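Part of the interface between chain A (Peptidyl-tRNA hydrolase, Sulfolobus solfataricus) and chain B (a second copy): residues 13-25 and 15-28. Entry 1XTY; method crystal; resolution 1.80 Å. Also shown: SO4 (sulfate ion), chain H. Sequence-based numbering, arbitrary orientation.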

# COMPACT_ATOMS: atom_id res chain seq x y z
N LYS A 13 5.68 13.90 -12.20
CA LYS A 13 4.76 14.66 -11.36
C LYS A 13 3.65 13.82 -10.75
O LYS A 13 2.80 13.27 -11.46
CB LYS A 13 4.14 15.80 -12.17
CG LYS A 13 3.18 16.68 -11.38
CD LYS A 13 2.67 17.83 -12.22
CE LYS A 13 1.69 18.70 -11.45
NZ LYS A 13 1.26 19.88 -12.24
N MET A 14 3.66 13.73 -9.42
CA MET A 14 2.66 12.97 -8.69
C MET A 14 2.29 13.67 -7.39
O MET A 14 3.16 14.02 -6.60
CB MET A 14 3.17 11.56 -8.36
CG MET A 14 3.49 10.70 -9.57
SD MET A 14 3.83 8.99 -9.08
CE MET A 14 5.55 9.10 -8.59
N GLY A 15 0.99 13.86 -7.16
CA GLY A 15 0.54 14.48 -5.93
C GLY A 15 0.64 13.46 -4.81
O GLY A 15 0.88 12.28 -5.08
N LYS A 16 0.45 13.88 -3.56
CA LYS A 16 0.56 12.92 -2.46
C LYS A 16 -0.47 11.80 -2.56
O LYS A 16 -0.19 10.67 -2.18
CB LYS A 16 0.44 13.64 -1.11
CG LYS A 16 -0.88 14.30 -0.84
CD LYS A 16 -0.82 15.05 0.50
CE LYS A 16 -2.14 15.73 0.82
NZ LYS A 16 -2.07 16.46 2.13
N GLY A 17 -1.66 12.11 -3.08
CA GLY A 17 -2.69 11.10 -3.23
C GLY A 17 -2.25 10.06 -4.25
O GLY A 17 -2.42 8.86 -4.06
N LYS A 18 -1.65 10.55 -5.33
CA LYS A 18 -1.15 9.70 -6.41
C LYS A 18 -0.03 8.81 -5.89
O LYS A 18 -0.03 7.60 -6.12
CB LYS A 18 -0.63 10.58 -7.55
CG LYS A 18 -0.20 9.82 -8.80
CD LYS A 18 -1.41 9.28 -9.53
CE LYS A 18 -1.02 8.69 -10.87
NZ LYS A 18 -2.17 8.06 -11.58
N ILE A 19 0.93 9.41 -5.19
CA ILE A 19 2.06 8.68 -4.64
C ILE A 19 1.59 7.55 -3.72
O ILE A 19 2.09 6.43 -3.79
CB ILE A 19 3.00 9.61 -3.84
CG1 ILE A 19 3.74 10.55 -4.79
CG2 ILE A 19 4.00 8.79 -3.03
CD1 ILE A 19 4.69 11.51 -4.10
N ALA A 20 0.63 7.86 -2.86
CA ALA A 20 0.11 6.86 -1.93
C ALA A 20 -0.48 5.66 -2.68
O ALA A 20 -0.27 4.51 -2.29
CB ALA A 20 -0.94 7.48 -1.02
N ALA A 21 -1.22 5.93 -3.75
CA ALA A 21 -1.81 4.85 -4.52
C ALA A 21 -0.74 3.98 -5.18
O ALA A 21 -0.84 2.75 -5.15
CB ALA A 21 -2.75 5.42 -5.59
N GLN A 22 0.28 4.61 -5.75
CA GLN A 22 1.36 3.87 -6.41
C GLN A 22 2.15 3.00 -5.43
O GLN A 22 2.47 1.85 -5.73
CB GLN A 22 2.32 4.84 -7.12
CG GLN A 22 1.64 5.76 -8.14
CD GLN A 22 1.00 5.00 -9.29
OE1 GLN A 22 -0.14 5.27 -9.66
NE2 GLN A 22 1.73 4.06 -9.87
N VAL A 23 2.46 3.55 -4.25
CA VAL A 23 3.21 2.80 -3.24
C VAL A 23 2.37 1.63 -2.73
O VAL A 23 2.88 0.53 -2.50
CB VAL A 23 3.61 3.73 -2.06
CG1 VAL A 23 4.17 2.92 -0.90
CG2 VAL A 23 4.66 4.73 -2.54
N ALA A 24 1.07 1.86 -2.56
CA ALA A 24 0.17 0.80 -2.10
C ALA A 24 0.10 -0.29 -3.17
O ALA A 24 -0.04 -1.47 -2.85
CB ALA A 24 -1.22 1.38 -1.82
N HIS A 25 0.17 0.12 -4.43
CA HIS A 25 0.13 -0.80 -5.56
C HIS A 25 1.38 -1.68 -5.51
O HIS A 25 1.32 -2.90 -5.67
CB HIS A 25 0.10 -0.01 -6.88
CG HIS A 25 -0.30 -0.81 -8.08
ND1 HIS A 25 -0.26 -2.19 -8.11
CD2 HIS A 25 -0.71 -0.43 -9.31
CE1 HIS A 25 -0.63 -2.62 -9.30
NE2 HIS A 25 -0.91 -1.57 -10.05
S SO4 H . 4.18 2.94 10.90
O1 SO4 H . 4.29 3.04 9.43
O2 SO4 H . 3.12 3.86 11.38
O3 SO4 H . 5.47 3.30 11.51
O4 SO4 H . 3.82 1.56 11.26
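Chain B, residues 15-28: GKGKIAAQVAHAAV

Small residues let helices approach closely, and the pairing of two copies of peptidyl-tRNA hydrolase illustrates the principle well. At the apolar centre, Ala20(A) meets its own counterpart: the CA atoms of Ala20(A) and Ala20(B) lie 4.0 Å apart, a separation compatible with side chains no larger than a methyl group. One turn later the pattern repeats, with CA of Ala24(A) 4.0 Å from CB of Ala24(B). Chain B is helical from Lys16(B) through Val28(B), Gly15(B) occupying the N-cap position, and its regular i to i+4 backbone hydrogen bonds match those of the chain A helix that begins at Lys16(A). The two helices run in broadly the same direction, crossing at -43°, and their axes come within 8.2 Å.

Larger side chains flank the alanines in reciprocal fashion. CB of Ala20(A) touches CG2 of Val23(B) at 3.9 Å, while CG2 of Val23(A) reaches CB of Ala20(B) at 4.1 Å. The valines also engage the next alanine: CG1 of Val23(A) is 4.2 Å from CB of Ala24(B), and CB of Ala24(A) is 4.1 Å from CG1 of Val23(B). Farther along, CB of Ala24(A) packs against CB of Ala27(B) at 4.2 Å.

Toward the N-termini the helices diverge, the CA atoms of Lys16(A) and Lys16(B) standing 5.6 Å apart, and the aliphatic parts of longer side chains make the contact there. Each isoleucine meets the aliphatic part of the opposing lysine: CD1 of Ile19(A) lies 3.9 Å from CD of Lys16(B), and CD of Lys16(A) 4.0 Å from CD1 of Ile19(B). The lysines thus contribute methylenes to the contact. At this polar edge, NZ of Lys16(B) remains 4.2 Å from O of Met14(A), and no hydrogen bond joins the two stretches; the stretches bury 530 Å², both sides summed, and their closest contacts are mostly between carbon atoms.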

# COMPACT_ATOMS: atom_id res chain seq x y z
N GLY B 15 3.59 13.65 6.56
CA GLY B 15 4.17 14.07 5.29
C GLY B 15 3.87 13.06 4.19
O GLY B 15 3.23 12.04 4.45
N LYS B 16 4.32 13.35 2.97
CA LYS B 16 4.11 12.47 1.82
C LYS B 16 4.43 11.01 2.09
O LYS B 16 3.60 10.13 1.88
CB LYS B 16 4.96 12.93 0.63
CG LYS B 16 4.36 14.02 -0.23
CD LYS B 16 5.26 14.30 -1.42
CE LYS B 16 4.64 15.29 -2.38
NZ LYS B 16 5.54 15.55 -3.55
N GLY B 17 5.66 10.77 2.54
CA GLY B 17 6.10 9.41 2.81
C GLY B 17 5.30 8.72 3.90
O GLY B 17 5.01 7.53 3.80
N LYS B 18 4.96 9.46 4.95
CA LYS B 18 4.19 8.89 6.05
C LYS B 18 2.82 8.46 5.55
O LYS B 18 2.37 7.34 5.82
CB LYS B 18 4.02 9.92 7.17
CG LYS B 18 3.56 9.33 8.50
CD LYS B 18 4.68 8.52 9.14
CE LYS B 18 4.38 8.14 10.58
NZ LYS B 18 3.50 6.96 10.72
N ILE B 19 2.16 9.34 4.81
CA ILE B 19 0.84 9.04 4.26
C ILE B 19 0.90 7.80 3.37
O ILE B 19 0.05 6.92 3.46
CB ILE B 19 0.28 10.22 3.45
CG1 ILE B 19 0.03 11.40 4.39
CG2 ILE B 19 -1.01 9.80 2.75
CD1 ILE B 19 -0.49 12.64 3.68
N ALA B 20 1.91 7.74 2.51
CA ALA B 20 2.05 6.60 1.61
C ALA B 20 2.23 5.30 2.39
O ALA B 20 1.65 4.27 2.04
CB ALA B 20 3.24 6.81 0.67
N ALA B 21 3.02 5.35 3.46
CA ALA B 21 3.25 4.16 4.27
C ALA B 21 1.97 3.71 4.97
O ALA B 21 1.70 2.51 5.06
CB ALA B 21 4.35 4.44 5.30
N GLN B 22 1.19 4.66 5.47
CA GLN B 22 -0.06 4.33 6.16
C GLN B 22 -1.08 3.73 5.20
O GLN B 22 -1.78 2.77 5.54
CB GLN B 22 -0.66 5.57 6.84
CG GLN B 22 0.25 6.24 7.87
CD GLN B 22 0.67 5.30 8.99
OE1 GLN B 22 -0.17 4.72 9.69
NE2 GLN B 22 1.97 5.13 9.16
N VAL B 23 -1.16 4.28 4.00
CA VAL B 23 -2.10 3.78 3.00
C VAL B 23 -1.71 2.36 2.58
O VAL B 23 -2.57 1.50 2.44
CB VAL B 23 -2.16 4.72 1.77
CG1 VAL B 23 -3.04 4.10 0.68
CG2 VAL B 23 -2.73 6.07 2.18
N ALA B 24 -0.42 2.13 2.37
CA ALA B 24 0.06 0.80 1.99
C ALA B 24 -0.22 -0.20 3.12
O ALA B 24 -0.47 -1.38 2.88
CB ALA B 24 1.57 0.84 1.69
N HIS B 25 -0.16 0.29 4.36
CA HIS B 25 -0.42 -0.54 5.53
C HIS B 25 -1.89 -0.98 5.50
O HIS B 25 -2.21 -2.15 5.74
CB HIS B 25 -0.13 0.25 6.81
CG HIS B 25 -0.03 -0.60 8.04
ND1 HIS B 25 -0.30 -1.95 8.04
CD2 HIS B 25 0.33 -0.28 9.31
CE1 HIS B 25 -0.12 -2.43 9.26
NE2 HIS B 25 0.26 -1.44 10.04
N ALA B 26 -2.79 -0.05 5.20
CA ALA B 26 -4.22 -0.37 5.14
C ALA B 26 -4.51 -1.36 4.02
O ALA B 26 -5.25 -2.33 4.20
CB ALA B 26 -5.04 0.90 4.95
N ALA B 27 -3.91 -1.11 2.86
CA ALA B 27 -4.14 -1.98 1.71
C ALA B 27 -3.65 -3.40 1.95
O ALA B 27 -4.37 -4.36 1.68
CB ALA B 27 -3.48 -1.40 0.46
N VAL B 28 -2.43 -3.54 2.45
CA VAL B 28 -1.89 -4.88 2.70
C VAL B 28 -2.68 -5.61 3.79
O VAL B 28 -2.96 -6.79 3.67
CB VAL B 28 -0.39 -4.83 3.09
CG1 VAL B 28 0.08 -6.21 3.57
CG2 VAL B 28 0.44 -4.40 1.89